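Local coordinates for pesticidial crystal protein CRY2AA (Bacillus thuringiensis serovar kurstaki, PDB 1I5P), which binds to midgut epithelial cells of dipteran and lepidopteran larvae and promotes their colloid-osmotic lysis, at residues A[252-257]-A[468-473]; A[258-263]-A[546-551]; A[513-516]-A[521-524]; A[576-581]-A[585-590]; A[607-610]-A[616-619]. One frame throughout, in Å; residues are numbered along the deposited sequence.

Interaction 1: residues A[252-257]-A[468-473]; sequences VFEYVS and HNRKNN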
# COMPACT_ATOMS: atom_id res chain seq x y z
N VAL A 252 1.33 -1.28 10.67
CA VAL A 252 0.74 -0.04 11.15
C VAL A 252 -0.05 0.83 10.18
O VAL A 252 -1.20 1.16 10.43
CB VAL A 252 1.84 0.85 11.79
CG1 VAL A 252 1.24 2.17 12.28
CG2 VAL A 252 2.52 0.10 12.93
N PHE A 253 0.56 1.20 9.06
CA PHE A 253 -0.13 2.11 8.16
C PHE A 253 -1.27 1.62 7.29
O PHE A 253 -2.05 2.43 6.77
CB PHE A 253 0.91 2.89 7.35
CG PHE A 253 1.82 3.69 8.23
CD1 PHE A 253 3.10 3.23 8.53
CD2 PHE A 253 1.33 4.82 8.89
CE1 PHE A 253 3.88 3.89 9.48
CE2 PHE A 253 2.10 5.48 9.84
CZ PHE A 253 3.38 5.01 10.14
N GLU A 254 -1.39 0.30 7.14
CA GLU A 254 -2.52 -0.24 6.39
C GLU A 254 -3.73 0.13 7.23
O GLU A 254 -4.80 0.45 6.72
CB GLU A 254 -2.41 -1.75 6.27
CG GLU A 254 -1.80 -2.21 4.97
CD GLU A 254 -2.66 -1.83 3.77
OE1 GLU A 254 -2.09 -1.29 2.80
OE2 GLU A 254 -3.89 -2.07 3.81
N TYR A 255 -3.54 0.10 8.55
CA TYR A 255 -4.61 0.44 9.49
C TYR A 255 -4.86 1.93 9.51
O TYR A 255 -6.00 2.37 9.48
CB TYR A 255 -4.24 -0.06 10.88
CG TYR A 255 -3.95 -1.54 10.91
CD1 TYR A 255 -2.71 -2.03 11.33
CD2 TYR A 255 -4.90 -2.46 10.48
CE1 TYR A 255 -2.43 -3.40 11.32
CE2 TYR A 255 -4.64 -3.83 10.47
CZ TYR A 255 -3.41 -4.29 10.89
OH TYR A 255 -3.17 -5.65 10.88
N VAL A 256 -3.80 2.72 9.58
CA VAL A 256 -3.98 4.16 9.60
C VAL A 256 -4.78 4.59 8.38
O VAL A 256 -5.64 5.46 8.47
CB VAL A 256 -2.62 4.90 9.60
CG1 VAL A 256 -2.86 6.40 9.60
CG2 VAL A 256 -1.81 4.50 10.83
N SER A 257 -4.50 3.96 7.24
CA SER A 257 -5.19 4.27 5.98
C SER A 257 -6.66 3.85 5.97
O SER A 257 -7.47 4.41 5.22
CB SER A 257 -4.48 3.60 4.81
OG SER A 257 -3.24 4.23 4.55
N HIS A 468 4.97 -3.79 -5.25
CA HIS A 468 3.79 -4.60 -4.97
C HIS A 468 2.60 -3.77 -4.50
O HIS A 468 2.73 -2.90 -3.64
CB HIS A 468 4.14 -5.65 -3.91
CG HIS A 468 5.36 -6.46 -4.25
ND1 HIS A 468 5.32 -7.81 -4.51
CD2 HIS A 468 6.66 -6.09 -4.36
CE1 HIS A 468 6.54 -8.24 -4.78
NE2 HIS A 468 7.37 -7.22 -4.69
N ASN A 469 1.44 -4.05 -5.08
CA ASN A 469 0.24 -3.32 -4.72
C ASN A 469 -0.97 -4.23 -4.89
O ASN A 469 -0.95 -5.15 -5.71
CB ASN A 469 0.11 -2.07 -5.60
CG ASN A 469 -0.87 -1.06 -5.04
OD1 ASN A 469 -2.08 -1.24 -5.14
ND2 ASN A 469 -0.35 -0.00 -4.43
N ARG A 470 -2.01 -3.98 -4.11
CA ARG A 470 -3.23 -4.77 -4.17
C ARG A 470 -4.04 -4.51 -5.44
O ARG A 470 -4.83 -5.36 -5.86
CB ARG A 470 -4.11 -4.48 -2.96
CG ARG A 470 -3.62 -5.08 -1.66
CD ARG A 470 -4.69 -4.95 -0.59
NE ARG A 470 -4.55 -5.97 0.45
CZ ARG A 470 -3.88 -5.80 1.58
NH1 ARG A 470 -3.29 -4.65 1.84
NH2 ARG A 470 -3.82 -6.79 2.46
N LYS A 471 -3.84 -3.33 -6.03
CA LYS A 471 -4.56 -2.94 -7.24
C LYS A 471 -4.83 -4.13 -8.17
O LYS A 471 -3.91 -4.83 -8.57
CB LYS A 471 -3.78 -1.88 -8.01
CG LYS A 471 -4.52 -1.33 -9.21
CD LYS A 471 -5.85 -0.72 -8.79
CE LYS A 471 -6.53 -0.03 -9.95
NZ LYS A 471 -7.74 0.73 -9.51
N ASN A 472 -6.09 -4.33 -8.51
CA ASN A 472 -6.45 -5.45 -9.37
C ASN A 472 -7.68 -5.18 -10.25
O ASN A 472 -7.85 -5.82 -11.29
CB ASN A 472 -6.68 -6.69 -8.49
CG ASN A 472 -6.70 -7.99 -9.28
OD1 ASN A 472 -6.07 -8.11 -10.33
ND2 ASN A 472 -7.42 -8.98 -8.75
N ASN A 473 -8.51 -4.22 -9.84
CA ASN A 473 -9.71 -3.91 -10.61
C ASN A 473 -9.42 -3.05 -11.83
O ASN A 473 -9.87 -1.91 -11.95
CB ASN A 473 -10.76 -3.23 -9.72
CG ASN A 473 -10.34 -1.86 -9.25
OD1 ASN A 473 -9.20 -1.64 -8.86
ND2 ASN A 473 -11.28 -0.91 -9.26
O HOH W 1 -2.56 -2.45 0.45

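Interaction 2: residues A[258-263]-A[546-551]; sequences IWSLFK and YLRVSS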
# COMPACT_ATOMS: atom_id res chain seq x y z
N ILE A 258 -7.02 2.85 6.77
CA ILE A 258 -8.41 2.43 6.79
C ILE A 258 -9.22 3.19 7.84
O ILE A 258 -10.43 3.37 7.67
CB ILE A 258 -8.55 0.90 7.03
CG1 ILE A 258 -9.94 0.44 6.59
CG2 ILE A 258 -8.33 0.57 8.50
CD1 ILE A 258 -10.19 0.57 5.09
N TRP A 259 -8.57 3.67 8.90
CA TRP A 259 -9.28 4.40 9.96
C TRP A 259 -10.04 5.62 9.45
O TRP A 259 -11.20 5.83 9.80
CB TRP A 259 -8.31 4.84 11.05
CG TRP A 259 -7.61 3.72 11.76
CD1 TRP A 259 -8.00 2.41 11.82
CD2 TRP A 259 -6.41 3.82 12.52
NE1 TRP A 259 -7.11 1.69 12.57
CE2 TRP A 259 -6.12 2.53 13.01
CE3 TRP A 259 -5.54 4.88 12.83
CZ2 TRP A 259 -5.00 2.26 13.80
CZ3 TRP A 259 -4.42 4.61 13.61
CH2 TRP A 259 -4.16 3.31 14.09
N SER A 260 -9.37 6.43 8.62
CA SER A 260 -10.00 7.63 8.10
C SER A 260 -11.05 7.30 7.04
O SER A 260 -11.63 8.20 6.43
CB SER A 260 -8.94 8.58 7.52
OG SER A 260 -8.19 7.97 6.49
N LEU A 261 -11.29 6.01 6.82
CA LEU A 261 -12.31 5.57 5.86
C LEU A 261 -13.44 4.86 6.61
O LEU A 261 -14.44 4.48 6.01
CB LEU A 261 -11.71 4.63 4.80
CG LEU A 261 -10.74 5.31 3.82
CD1 LEU A 261 -10.20 4.29 2.84
CD2 LEU A 261 -11.44 6.46 3.08
N PHE A 262 -13.28 4.68 7.92
CA PHE A 262 -14.31 4.04 8.73
C PHE A 262 -15.60 4.86 8.63
O PHE A 262 -16.70 4.35 8.82
CB PHE A 262 -13.89 3.96 10.20
CG PHE A 262 -13.12 2.71 10.56
CD1 PHE A 262 -12.79 2.45 11.89
CD2 PHE A 262 -12.74 1.78 9.59
CE1 PHE A 262 -12.11 1.30 12.25
CE2 PHE A 262 -12.06 0.62 9.95
CZ PHE A 262 -11.74 0.37 11.28
N LYS A 263 -15.45 6.15 8.35
CA LYS A 263 -16.58 7.07 8.22
C LYS A 263 -17.44 6.71 7.01
O LYS A 263 -18.53 7.26 6.83
CB LYS A 263 -16.08 8.51 8.09
CG LYS A 263 -15.49 8.81 6.71
CD LYS A 263 -14.43 9.92 6.70
CE LYS A 263 -15.00 11.33 6.67
NZ LYS A 263 -13.96 12.29 6.22
N TYR A 546 -16.58 12.04 -4.05
CA TYR A 546 -15.86 12.73 -2.99
C TYR A 546 -14.40 12.77 -3.37
O TYR A 546 -13.83 11.76 -3.80
CB TYR A 546 -15.99 11.98 -1.65
CG TYR A 546 -17.34 12.07 -0.98
CD1 TYR A 546 -18.38 11.22 -1.35
CD2 TYR A 546 -17.59 13.01 0.03
CE1 TYR A 546 -19.63 11.29 -0.73
CE2 TYR A 546 -18.83 13.09 0.65
CZ TYR A 546 -19.85 12.23 0.27
OH TYR A 546 -21.08 12.31 0.88
N LEU A 547 -13.78 13.93 -3.24
CA LEU A 547 -12.37 14.05 -3.54
C LEU A 547 -11.66 14.34 -2.23
O LEU A 547 -11.97 15.32 -1.56
CB LEU A 547 -12.09 15.17 -4.54
CG LEU A 547 -12.64 14.98 -5.96
CD1 LEU A 547 -12.10 16.08 -6.86
CD2 LEU A 547 -12.22 13.62 -6.51
N ARG A 548 -10.75 13.45 -1.86
CA ARG A 548 -9.97 13.64 -0.65
C ARG A 548 -8.78 14.48 -1.10
O ARG A 548 -8.00 14.06 -1.95
CB ARG A 548 -9.49 12.31 -0.06
CG ARG A 548 -8.54 12.47 1.12
CD ARG A 548 -8.46 11.22 1.99
NE ARG A 548 -9.70 10.97 2.73
CZ ARG A 548 -9.85 10.04 3.66
NH1 ARG A 548 -8.84 9.24 3.98
NH2 ARG A 548 -11.02 9.89 4.27
N VAL A 549 -8.67 15.68 -0.55
CA VAL A 549 -7.60 16.58 -0.94
C VAL A 549 -7.04 17.37 0.22
O VAL A 549 -7.64 17.45 1.29
CB VAL A 549 -8.09 17.60 -2.00
CG1 VAL A 549 -8.96 16.92 -3.04
CG2 VAL A 549 -8.87 18.73 -1.31
N SER A 550 -5.87 17.96 -0.02
CA SER A 550 -5.22 18.80 0.97
C SER A 550 -4.83 20.08 0.24
O SER A 550 -4.25 20.04 -0.84
CB SER A 550 -3.97 18.12 1.53
OG SER A 550 -3.32 18.97 2.47
N SER A 551 -5.16 21.22 0.84
CA SER A 551 -4.85 22.50 0.23
C SER A 551 -4.51 23.52 1.30
O SER A 551 -5.40 24.14 1.89
CB SER A 551 -6.04 22.98 -0.61
OG SER A 551 -5.75 24.19 -1.29

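Interaction 3: residues A[513-516]-A[521-524]; sequences SEKF and DSLR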
# COMPACT_ATOMS: atom_id res chain seq x y z
N SER A 513 3.62 12.44 -3.95
CA SER A 513 4.01 12.76 -2.59
C SER A 513 3.60 11.67 -1.59
O SER A 513 2.42 11.36 -1.43
CB SER A 513 3.37 14.10 -2.18
OG SER A 513 3.70 14.46 -0.85
N GLU A 514 4.60 11.11 -0.93
CA GLU A 514 4.42 10.05 0.06
C GLU A 514 3.33 10.34 1.11
O GLU A 514 3.22 11.46 1.61
CB GLU A 514 5.77 9.80 0.75
CG GLU A 514 5.69 9.01 2.04
CD GLU A 514 7.06 8.57 2.54
OE1 GLU A 514 7.89 9.45 2.86
OE2 GLU A 514 7.30 7.35 2.63
N LYS A 515 2.53 9.32 1.41
CA LYS A 515 1.47 9.42 2.42
C LYS A 515 1.47 8.16 3.28
O LYS A 515 1.85 7.09 2.81
CB LYS A 515 0.10 9.59 1.76
CG LYS A 515 -0.07 10.93 1.05
CD LYS A 515 0.06 12.07 2.04
CE LYS A 515 0.14 13.42 1.33
NZ LYS A 515 1.36 13.50 0.48
N PHE A 516 1.05 8.28 4.53
CA PHE A 516 1.05 7.13 5.43
C PHE A 516 -0.34 6.58 5.74
O PHE A 516 -0.49 5.41 6.07
CB PHE A 516 1.78 7.47 6.73
CG PHE A 516 3.16 8.03 6.51
CD1 PHE A 516 3.39 9.40 6.60
CD2 PHE A 516 4.22 7.20 6.16
CE1 PHE A 516 4.65 9.94 6.35
CE2 PHE A 516 5.49 7.72 5.91
CZ PHE A 516 5.70 9.10 6.00
N ASP A 521 0.17 7.03 -2.18
CA ASP A 521 0.66 8.41 -2.21
C ASP A 521 -0.31 9.35 -2.91
O ASP A 521 -1.26 8.91 -3.56
CB ASP A 521 2.04 8.47 -2.88
CG ASP A 521 3.09 7.66 -2.13
OD1 ASP A 521 2.90 7.42 -0.91
OD2 ASP A 521 4.11 7.27 -2.75
N SER A 522 -0.06 10.64 -2.76
CA SER A 522 -0.91 11.65 -3.37
C SER A 522 -0.24 12.28 -4.58
O SER A 522 0.96 12.08 -4.82
CB SER A 522 -1.27 12.74 -2.35
OG SER A 522 -0.12 13.45 -1.93
N LEU A 523 -1.02 13.03 -5.35
CA LEU A 523 -0.52 13.71 -6.53
C LEU A 523 -0.49 15.19 -6.17
O LEU A 523 -1.53 15.80 -5.92
CB LEU A 523 -1.45 13.46 -7.72
CG LEU A 523 -0.83 13.41 -9.12
CD1 LEU A 523 0.31 12.38 -9.15
CD2 LEU A 523 -1.90 13.06 -10.15
N ARG A 524 0.71 15.77 -6.12
CA ARG A 524 0.85 17.17 -5.78
C ARG A 524 0.99 18.05 -7.01
O ARG A 524 1.96 17.93 -7.76
CB ARG A 524 2.05 17.39 -4.85
CG ARG A 524 2.18 18.82 -4.35
CD ARG A 524 3.40 19.04 -3.47
NE ARG A 524 4.66 18.92 -4.19
CZ ARG A 524 5.57 17.97 -3.96
NH1 ARG A 524 5.35 17.05 -3.03
NH2 ARG A 524 6.70 17.94 -4.65
O HOH W 2 3.55 5.66 0.92

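Interaction 4: residues A[576-581]-A[585-590]; sequences NNDGVN and ARFSDI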
# COMPACT_ATOMS: atom_id res chain seq x y z
N ASN A 576 -9.76 23.70 8.14
CA ASN A 576 -10.97 22.91 7.90
C ASN A 576 -10.55 21.57 7.31
O ASN A 576 -10.57 21.38 6.09
CB ASN A 576 -11.91 23.65 6.94
CG ASN A 576 -12.66 24.78 7.60
OD1 ASN A 576 -12.92 25.81 6.99
ND2 ASN A 576 -13.03 24.58 8.86
N ASN A 577 -10.18 20.65 8.19
CA ASN A 577 -9.73 19.33 7.80
C ASN A 577 -10.19 18.29 8.82
O ASN A 577 -10.82 18.63 9.82
CB ASN A 577 -8.20 19.32 7.70
CG ASN A 577 -7.54 19.83 8.97
OD1 ASN A 577 -7.73 19.26 10.05
ND2 ASN A 577 -6.76 20.90 8.85
N ASP A 578 -9.89 17.03 8.56
CA ASP A 578 -10.27 15.96 9.47
C ASP A 578 -9.31 15.85 10.64
O ASP A 578 -9.48 15.03 11.53
CB ASP A 578 -10.34 14.63 8.71
CG ASP A 578 -11.68 14.42 8.03
OD1 ASP A 578 -12.25 15.40 7.51
OD2 ASP A 578 -12.16 13.27 8.02
N GLY A 579 -8.29 16.71 10.63
CA GLY A 579 -7.32 16.72 11.71
C GLY A 579 -6.09 15.85 11.53
O GLY A 579 -5.16 15.95 12.32
N VAL A 580 -6.07 15.02 10.50
CA VAL A 580 -4.92 14.15 10.26
C VAL A 580 -3.83 14.85 9.46
O VAL A 580 -4.08 15.34 8.35
CB VAL A 580 -5.33 12.88 9.47
CG1 VAL A 580 -4.11 12.04 9.16
CG2 VAL A 580 -6.35 12.08 10.27
N ASN A 581 -2.62 14.89 10.01
CA ASN A 581 -1.50 15.52 9.31
C ASN A 581 -0.65 14.39 8.74
O ASN A 581 0.09 13.71 9.46
CB ASN A 581 -0.65 16.37 10.25
CG ASN A 581 0.20 17.39 9.51
OD1 ASN A 581 1.00 17.04 8.64
ND2 ASN A 581 0.02 18.67 9.84
N ALA A 585 0.32 17.07 4.59
CA ALA A 585 -1.02 17.25 4.04
C ALA A 585 -2.09 17.12 5.12
O ALA A 585 -1.96 16.32 6.04
CB ALA A 585 -1.27 16.22 2.93
N ARG A 586 -3.13 17.94 5.02
CA ARG A 586 -4.24 17.90 5.96
C ARG A 586 -5.48 17.70 5.12
O ARG A 586 -6.11 18.66 4.67
CB ARG A 586 -4.34 19.21 6.74
CG ARG A 586 -3.22 19.40 7.74
CD ARG A 586 -3.25 20.80 8.31
NE ARG A 586 -1.91 21.37 8.35
CZ ARG A 586 -1.65 22.67 8.41
NH1 ARG A 586 -2.65 23.54 8.44
NH2 ARG A 586 -0.40 23.09 8.43
N PHE A 587 -5.83 16.44 4.90
CA PHE A 587 -6.95 16.11 4.05
C PHE A 587 -8.33 16.52 4.54
O PHE A 587 -8.57 16.74 5.73
CB PHE A 587 -6.94 14.60 3.73
CG PHE A 587 -7.77 13.75 4.67
CD1 PHE A 587 -9.15 13.68 4.54
CD2 PHE A 587 -7.16 13.00 5.67
CE1 PHE A 587 -9.92 12.88 5.38
CE2 PHE A 587 -7.91 12.19 6.52
CZ PHE A 587 -9.29 12.13 6.38
N SER A 588 -9.22 16.64 3.57
CA SER A 588 -10.61 16.96 3.80
C SER A 588 -11.32 16.30 2.63
O SER A 588 -10.80 16.30 1.51
CB SER A 588 -10.85 18.46 3.77
OG SER A 588 -12.21 18.74 4.06
N ASP A 589 -12.50 15.74 2.87
CA ASP A 589 -13.25 15.10 1.80
C ASP A 589 -14.24 16.10 1.22
O ASP A 589 -15.15 16.55 1.91
CB ASP A 589 -13.99 13.87 2.33
CG ASP A 589 -13.03 12.78 2.77
OD1 ASP A 589 -11.88 12.78 2.30
OD2 ASP A 589 -13.43 11.91 3.58
N ILE A 590 -14.03 16.45 -0.04
CA ILE A 590 -14.90 17.40 -0.72
C ILE A 590 -16.00 16.70 -1.49
O ILE A 590 -15.72 15.88 -2.37
CB ILE A 590 -14.12 18.27 -1.72
CG1 ILE A 590 -12.79 18.73 -1.13
CG2 ILE A 590 -14.98 19.45 -2.14
CD1 ILE A 590 -12.91 19.60 0.12
O HOH W 3 -12.24 21.61 3.97
O HOH W 4 -14.10 15.41 5.52
O HOH W 5 -4.02 14.32 5.73
O HOH W 6 -6.93 15.88 7.98
O HOH W 7 0.68 20.86 7.48

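Interaction 5: residues A[607-610]-A[616-619]; sequences INVT and PFDL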
# COMPACT_ATOMS: atom_id res chain seq x y z
N ILE A 607 -10.30 16.16 -13.55
CA ILE A 607 -10.15 16.95 -12.34
C ILE A 607 -9.17 18.08 -12.62
O ILE A 607 -7.96 17.86 -12.76
CB ILE A 607 -9.63 16.08 -11.18
CG1 ILE A 607 -10.59 14.91 -10.93
CG2 ILE A 607 -9.49 16.91 -9.92
CD1 ILE A 607 -10.20 13.98 -9.78
N ASN A 608 -9.70 19.30 -12.71
CA ASN A 608 -8.88 20.48 -12.97
C ASN A 608 -8.71 21.31 -11.71
O ASN A 608 -9.68 21.62 -11.02
CB ASN A 608 -9.50 21.32 -14.09
CG ASN A 608 -8.79 22.65 -14.28
OD1 ASN A 608 -9.08 23.62 -13.58
ND2 ASN A 608 -7.86 22.70 -15.22
N VAL A 609 -7.47 21.67 -11.41
CA VAL A 609 -7.20 22.43 -10.21
C VAL A 609 -6.57 23.79 -10.49
O VAL A 609 -5.60 23.91 -11.24
CB VAL A 609 -6.29 21.64 -9.25
CG1 VAL A 609 -5.96 22.49 -8.02
CG2 VAL A 609 -6.97 20.35 -8.83
N THR A 610 -7.14 24.80 -9.85
CA THR A 610 -6.66 26.17 -9.97
C THR A 610 -5.98 26.47 -8.64
O THR A 610 -6.61 26.35 -7.59
CB THR A 610 -7.82 27.16 -10.16
OG1 THR A 610 -8.54 26.82 -11.35
CG2 THR A 610 -7.30 28.58 -10.26
N PRO A 616 0.86 24.58 -3.41
CA PRO A 616 0.60 23.27 -4.02
C PRO A 616 -0.73 22.68 -3.61
O PRO A 616 -1.29 23.06 -2.58
CB PRO A 616 1.78 22.42 -3.53
CG PRO A 616 2.86 23.45 -3.33
CD PRO A 616 2.09 24.53 -2.61
N PHE A 617 -1.24 21.77 -4.42
CA PHE A 617 -2.50 21.10 -4.15
C PHE A 617 -2.25 19.60 -4.15
O PHE A 617 -1.58 19.07 -5.04
CB PHE A 617 -3.53 21.45 -5.23
CG PHE A 617 -4.86 20.77 -5.07
CD1 PHE A 617 -5.94 21.45 -4.51
CD2 PHE A 617 -5.06 19.46 -5.51
CE1 PHE A 617 -7.19 20.85 -4.40
CE2 PHE A 617 -6.30 18.84 -5.40
CZ PHE A 617 -7.37 19.54 -4.84
N ASP A 618 -2.77 18.91 -3.15
CA ASP A 618 -2.61 17.46 -3.05
C ASP A 618 -3.91 16.74 -3.37
O ASP A 618 -4.89 16.86 -2.63
CB ASP A 618 -2.16 17.05 -1.65
CG ASP A 618 -0.65 17.13 -1.46
OD1 ASP A 618 0.06 16.20 -1.89
OD2 ASP A 618 -0.18 18.13 -0.88
N LEU A 619 -3.92 15.99 -4.47
CA LEU A 619 -5.10 15.20 -4.84
C LEU A 619 -4.76 13.87 -4.16
O LEU A 619 -3.88 13.14 -4.64
CB LEU A 619 -5.17 15.01 -6.35
CG LEU A 619 -6.54 14.99 -7.03
CD1 LEU A 619 -6.46 14.06 -8.23
CD2 LEU A 619 -7.64 14.55 -6.08

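Interaction 1: residues A[252-257]-A[468-473]
A bent Glu254 and an extended Arg470 meet although their CA atoms lie 11.5 Å apart. Glu254 turns at its second torsion (chi2 -64°), which folds the carboxylate over toward residues 468-473. Arg470 starts with CG beside its own backbone N, anti to the carbonyl carbon, then runs extended from CG to NE, so that the guanidinium is carried across to the helix. A single nitrogen, NH1, does the touching. Glu254 OE2 stands 3.3 Å from Arg470 NH1 in a long salt bridge, approaching the guanidinium obliquely, with the two flat groups turned 52° apart; the paired two-oxygen, two-nitrogen arrangement is not formed. The other oxygen is served through water: water 1 donates to Glu254 OE1 over 2.7 Å and accepts from Arg470 NH1, lying in the guanidinium plane at its edge.

Beside the arginine the chain is shaped by an Asx turn, in which Lys471 N donates to Asn469 OD1 (2.9 Å, N-H...O 168°) in the carbonyl plane, on a lone pair. Asn469 ND2 in turn bonds Asn274 OD1 and Gly272 O. Glu254 also touches Tyr421, and Arg470 touches Ser58 and Ser59 of helix 53-65. The contact thus joins the last helix of the N-terminal bundle to the loop that follows strand 462-469 of the middle domain. With 63 Å² buried in all, it relies on charge and one shared water far more than on shape; the buried carboxylate would probably be stabilised as an anion by the arginine.

Interaction 2: residues A[258-263]-A[546-551]
At the edge of the Arg548 guanidinium, in its plane, lies Ser260 O; Ser260 OG is tilted from that plane, and Leu261 CD2 approaches obliquely, 3.7 Å from Arg548 NH2. Lys263 CD also lies at the rim, near the plane. Outside the two segments, the Phe587 ring makes a cation-pi interaction with this guanidinium. The grip on Ser260 is end-on and uses both terminal nitrogens. Arg548 NH2 donates to Ser260 O (2.8 Å, N-H...O 165°), coming from above the carbonyl plane. Arg548 NH1 donates to Ser260 OG over 2.9 Å in a more bent bond (140°). Ser260 can offer both oxygens to one group because chi1 of 59° sets OG between its backbone N and carbonyl carbon.

Arg548 NE makes a salt bridge with Asp589 OD1. Lys263 NZ comes within 4.3 Å of Arg548 NH2, but the repulsion is probably offset by acid: Lys263 NZ makes salt bridges with Asp578 and Asp589. Lys263 and Arg548 are buried, and together with partly exposed Asp578 and Asp589 they form a charged cluster.

Residues 259-262 make a type I turn just as helix 238-259 ends. Arg548 reaches the turn from strand 541-550, which runs between strands 585-597 and 617-626 of the C-terminal sandwich, while Trp259 and Phe262 pack against helix 170-193 of the N-terminal bundle.

Interaction 3: residues A[513-516]-A[521-524]
Backbone pairing sets the frame: Ser513 and Ser522 form an antiparallel hydrogen-bonded pair, with Ser513 N to Ser522 O at 2.8 Å and Ser522 N to Ser513 O at 2.9 Å. Both serine side chains emerge on the same face of the sheet.

Side chain to backbone, Asp521 reaches back across the turn. Its OD1 accepts from Lys515 N (3.0 Å, N-H...O 149°), the donor standing above the carboxylate plane, and Asp521 CB packs against Ser513 O. Water 2 donates to both Asp521 OD1 and Lys515 O, closing a second link beside the direct bond. Asp521 OD2 is held by Gln301 NE2. Lys515 NZ donates to Glu514 O at 3.0 Å and weakly to Ser513 O.

Between side chains, Lys515 curls over the pair. Bends at chi2 (-61°) and chi4 (-63°) fold the chain back, bringing Lys515 NZ within 2.8 Å of Ser522 OG, to which it donates. Ser522 OG also bonds Asp618 OD1, so the hydroxyl sits between the lysine and an acid. By van der Waals contact, Arg524 NH1 lies 3.7 Å from Ser513 CB, while Arg524 NE pairs with Glu526.

The contact closes the connection between strands 510-513 and 522-525. Strand 522-525 lies next to strand 617-626, and within this connection Phe516 touches Ile224 and Gln228 of helix 202-232.

Interaction 4: residues A[576-581]-A[585-590]
In the C-terminal domain, the loop 576-581 folds back over the start of strand 585-597, and one direct hydrogen bond ties them: Asp578 N to Phe587 O, 3.1 Å. Phe587 forms the centre of the apolar part. Asp578 CB sits over one face of its ring, 4.0 Å from the centroid in a CH-pi contact, with the carboxylate plane inclined 42° to the ring. Val580 CB lies obliquely by Phe587 CE2 at 4.0 Å. Farther along, Asn577 ND2 rests against Arg586 CD (3.6 Å), amide and guanidinium planes 81° apart; Asn577 ND2 itself bonds Thr573 O, and Arg586 NH1 bonds Thr574 O.

Much of the remaining gap is bridged by water. Water 6 donates to both Val580 O and Phe587 O, and water 5 donates to Val580 O while accepting from Phe587 N. Water 4 links Asp578 OD1 to Asp589 N, and water 3 joins Asn576 O to Ser588 OG. Asp578 OD2 and Asp589 OD2, 4.8 Å apart, both bind Lys263 NZ, just after helix 238-259. That shared cation probably offsets the repulsion between the two acids and favours their ionised forms.

Interaction 5: residues A[607-610]-A[616-619]
Val609 lies over the ring of Phe617, and the phenylalanine can be followed outward atom by atom. Its CB starts the contact, 3.8 Å from Val609 CG1. Setting CG anti to the backbone N (chi1 178°) lays the ring beneath the valine. Phe617 CG then makes the closest approach, 3.6 Å to Val609 CG1. On one side of the ring CD1, and more distantly CE1, continue to meet that same methyl. On the other side the partner changes: Phe617 CE2 lies 3.8 Å from Val609 CG2, with CD2 touching both methyls, and CZ at the tip still meets CG2 at 4.1 Å. The two methyls of the valine thus divide the ring between them. Val609 CG1 stands 3.5 Å above the ring plane, offset toward the rim, and its line to the centroid runs 24° off the normal, a CH-pi contact over the face. The side chains themselves cross at a slant.

The second contact is simpler. Ile607 and Leu619 reach toward each other tip to tip, Ile607 CD1 meeting Leu619 CD1 at 4.0 Å. No hydrogen bond joins the two segments, and CA atoms of Val609 and Phe617 are 7.8 Å apart, too far for strand pairing. Strand 602-610 takes its backbone bonds from other strands, as Ile607 does with Ala532.

Phe525 touches both Val609 and Phe617, while Val549 touches Phe617 and Leu619. Strands 602-610 and 617-626 belong to different sheets, and alternate residues of each point inward: this is face-to-face packing in the hydrophobic core of a beta sandwich, the jelly-roll fold of the delta-endotoxin C-terminal domain.

In the fold
Interactions 1 and 2 are the inter-domain contacts: both use helix 238-259, one tying it to the middle domain by a water-assisted ion pair, the other tying its end to the C-terminal sandwich by a two-pronged arginine grip. Interactions 3, 4 and 5 lie within the C-terminal domain. Interaction 5 is purely apolar and buried between sheets, whereas interaction 4, partly buried, depends on water, and interaction 3 is buried but polar. Charge joins interactions 2 and 4, whose centres are 7 Å apart, through Lys263 and its two aspartates. Strand 617-626 borders the strands of interactions 2 and 3, and Phe516 of interaction 3 touches Phe253 of interaction 1.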